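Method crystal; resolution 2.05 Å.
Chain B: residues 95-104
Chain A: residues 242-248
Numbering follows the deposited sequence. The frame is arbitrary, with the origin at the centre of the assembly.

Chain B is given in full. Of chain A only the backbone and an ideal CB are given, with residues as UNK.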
# COMPACT_ATOMS: atom_id res chain seq x y z
N LEU B 95 20.08 -3.93 -25.50
CA LEU B 95 19.04 -4.54 -24.68
C LEU B 95 18.84 -3.72 -23.39
O LEU B 95 17.71 -3.43 -22.99
CB LEU B 95 19.39 -5.99 -24.35
CG LEU B 95 19.27 -6.98 -25.50
CD1 LEU B 95 19.74 -8.37 -25.09
CD2 LEU B 95 17.85 -7.03 -26.09
N LEU B 96 19.94 -3.33 -22.76
CA LEU B 96 19.85 -2.52 -21.54
C LEU B 96 19.25 -1.14 -21.87
O LEU B 96 18.35 -0.66 -21.17
CB LEU B 96 21.23 -2.36 -20.88
CG LEU B 96 21.26 -1.56 -19.55
CD1 LEU B 96 20.41 -2.28 -18.50
CD2 LEU B 96 22.69 -1.35 -19.06
N ASP B 97 19.76 -0.52 -22.94
CA ASP B 97 19.27 0.77 -23.40
C ASP B 97 17.76 0.76 -23.61
O ASP B 97 17.06 1.70 -23.22
CB ASP B 97 19.93 1.15 -24.73
CG ASP B 97 21.33 1.71 -24.55
OD1 ASP B 97 21.68 2.18 -23.44
OD2 ASP B 97 22.09 1.68 -25.55
N PHE B 98 17.25 -0.29 -24.25
CA PHE B 98 15.81 -0.36 -24.53
C PHE B 98 15.01 -0.41 -23.24
O PHE B 98 14.03 0.33 -23.06
CB PHE B 98 15.45 -1.59 -25.38
CG PHE B 98 13.96 -1.81 -25.48
CD1 PHE B 98 13.16 -0.92 -26.19
CD2 PHE B 98 13.35 -2.88 -24.84
CE1 PHE B 98 11.79 -1.09 -26.28
CE2 PHE B 98 11.96 -3.07 -24.93
CZ PHE B 98 11.18 -2.16 -25.65
N ASN B 99 15.41 -1.31 -22.35
CA ASN B 99 14.66 -1.52 -21.12
C ASN B 99 14.81 -0.35 -20.16
O ASN B 99 13.89 -0.04 -19.41
CB ASN B 99 15.03 -2.85 -20.49
CG ASN B 99 14.54 -4.02 -21.32
OD1 ASN B 99 15.33 -4.72 -21.95
ND2 ASN B 99 13.24 -4.19 -21.36
N ARG B 100 15.94 0.34 -20.23
CA ARG B 100 16.03 1.62 -19.53
C ARG B 100 15.07 2.66 -20.11
O ARG B 100 14.41 3.39 -19.35
CB ARG B 100 17.45 2.16 -19.53
CG ARG B 100 17.57 3.45 -18.72
CD ARG B 100 19.03 3.85 -18.48
NE ARG B 100 19.65 3.04 -17.43
CZ ARG B 100 20.79 2.37 -17.57
NH1 ARG B 100 21.44 2.41 -18.75
NH2 ARG B 100 21.30 1.66 -16.55
N MSE B 101 14.97 2.74 -21.44
CA MSE B 101 14.10 3.75 -22.03
C MSE B 101 12.65 3.56 -21.59
O MSE B 101 11.96 4.52 -21.25
CB MSE B 101 14.19 3.75 -23.55
CG MSE B 101 13.10 4.60 -24.22
SE MSE B 101 13.29 4.71 -26.17
CE MSE B 101 12.94 2.83 -26.61
N THR B 102 12.17 2.32 -21.60
CA THR B 102 10.77 2.10 -21.26
C THR B 102 10.49 2.52 -19.81
O THR B 102 9.48 3.17 -19.52
CB THR B 102 10.34 0.64 -21.51
OG1 THR B 102 11.24 -0.22 -20.82
CG2 THR B 102 10.39 0.31 -23.03
N GLY B 103 11.39 2.16 -18.91
CA GLY B 103 11.23 2.53 -17.51
C GLY B 103 11.28 4.04 -17.31
O GLY B 103 10.53 4.58 -16.48
N GLN B 104 12.15 4.71 -18.07
CA GLN B 104 12.23 6.17 -18.04
C GLN B 104 10.94 6.85 -18.54
O GLN B 104 10.59 7.93 -18.07
CB GLN B 104 13.38 6.68 -18.92
CG GLN B 104 14.81 6.61 -18.36
CD GLN B 104 15.86 7.09 -19.41
OE1 GLN B 104 15.51 7.46 -20.56
NE2 GLN B 104 17.13 7.09 -19.02
N UNK A 242 13.97 1.29 -8.77
CA UNK A 242 13.17 0.16 -9.27
C UNK A 242 13.29 0.01 -10.81
O UNK A 242 13.39 -1.10 -11.35
CB UNK A 242 11.70 0.35 -8.88
N UNK A 243 13.31 1.13 -11.52
CA UNK A 243 13.38 1.00 -12.97
C UNK A 243 14.79 0.55 -13.45
O UNK A 243 14.90 -0.07 -14.52
CB UNK A 243 13.00 2.33 -13.62
N UNK A 244 15.83 0.83 -12.67
CA UNK A 244 17.17 0.26 -12.93
C UNK A 244 17.20 -1.27 -12.74
O UNK A 244 17.79 -2.00 -13.55
CB UNK A 244 18.20 0.91 -12.00
N UNK A 245 16.57 -1.77 -11.68
CA UNK A 245 16.48 -3.22 -11.46
C UNK A 245 15.66 -3.89 -12.58
O UNK A 245 16.00 -4.95 -13.08
CB UNK A 245 15.85 -3.51 -10.10
N UNK A 246 14.54 -3.27 -12.92
CA UNK A 246 13.72 -3.72 -14.05
C UNK A 246 14.54 -3.80 -15.34
O UNK A 246 14.51 -4.81 -16.03
CB UNK A 246 12.53 -2.78 -14.25
N UNK A 247 15.24 -2.70 -15.65
CA UNK A 247 16.06 -2.61 -16.85
C UNK A 247 17.09 -3.73 -16.91
O UNK A 247 17.17 -4.44 -17.91
CB UNK A 247 16.76 -1.25 -16.91
N UNK A 248 17.88 -3.88 -15.85
CA UNK A 248 18.85 -4.97 -15.80
C UNK A 248 18.20 -6.35 -15.96
O UNK A 248 18.69 -7.18 -16.71
CB UNK A 248 19.62 -4.91 -14.48

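The two helices run roughly antiparallel, at 146°, with axes approaching to 8.2 Å.

Position 242 matters least: its CB has no chain B atom within 5.5 Å, and any residue that favours a helix would do. The deposited Ala A242 makes no contact.

Position 243 points its CB toward chain B, at a place where Gly B103 offers no side chain. The ideal CB at 243 lies 4.3 Å from Gly B103 CA. The glycine therefore leaves room for a compact apolar group: alanine, valine or perhaps isoleucine. Val A243 fills it, with chi1 in the m well, and an ideal CB on Gly B103 would lie a tight 3.0 Å from Val A243 CB; Val A243 CG1 lies 3.8 Å from Gly B103 O. Its backbone also takes part: a water donates to Val A243 O at 2.7 Å and to Asn B99 O at 2.9 Å, tying the two helices together through their carbonyls.

At 244 the CB points sideways, with no chain B atom within 5.5 Å, but the guanidinium of Arg B100 extends in this direction. A long acidic chain suits best, and a glutamine could offer a neutral acceptor. Glu A244 reaches across with chi1 and chi2 both m and forms a two-pronged salt bridge: Arg B100 NH2 donates to Glu A244 OE1 at 2.8 Å and Arg B100 NE donates to Glu A244 OE2 at 3.0 Å. Both bonds are nearly straight, and OE1 sits at the edge of the guanidinium, near its plane.

Position 245 is out of reach of this chain B helix, which sets no preference there; Leu A245 makes no contact with it.

Position 246 points its CB sideways, clear of chain B, so the visible atoms permit many residues. It is Asp A246, whose OD2 is hydrogen-bonded elsewhere in the structure.

Position 247 is the close point, where the backbone comes nearest to that of Asn B99. The CB points sideways, yet already lies against Arg B100 N and the CD1 of Leu B96. Small residues are favoured: alanine, glycine or possibly serine. Ala A247 has the largest covered area of the seven, its CB 3.7 Å from Arg B100 N and 4.1 Å from Leu B96 CD1.

At 248 the CB points away, so polar or small residues would do. Ser A248 grazes Leu B96, its OG 4.3 Å from Leu B96 CD1.

Chain A 242-248: AVELDAS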
# COMPACT_ATOMS: atom_id res chain seq x y z
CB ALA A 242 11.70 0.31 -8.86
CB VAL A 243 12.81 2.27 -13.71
CG1 VAL A 243 11.30 2.38 -13.48
CG2 VAL A 243 13.52 3.53 -13.28
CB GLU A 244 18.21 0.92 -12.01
CG GLU A 244 18.53 2.35 -12.38
CD GLU A 244 19.09 2.44 -13.80
OE1 GLU A 244 20.05 1.70 -14.10
OE2 GLU A 244 18.55 3.22 -14.62
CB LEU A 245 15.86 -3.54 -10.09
CG LEU A 245 15.65 -5.01 -9.67
CD1 LEU A 245 16.94 -5.80 -9.77
CD2 LEU A 245 15.05 -5.14 -8.23
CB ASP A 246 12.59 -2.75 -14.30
CG ASP A 246 11.56 -2.77 -13.23
OD1 ASP A 246 11.64 -3.65 -12.33
OD2 ASP A 246 10.67 -1.89 -13.27
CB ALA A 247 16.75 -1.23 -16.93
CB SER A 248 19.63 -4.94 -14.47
OG SER A 248 20.59 -3.90 -14.50
O HOH W 1 13.14 0.04 -16.61
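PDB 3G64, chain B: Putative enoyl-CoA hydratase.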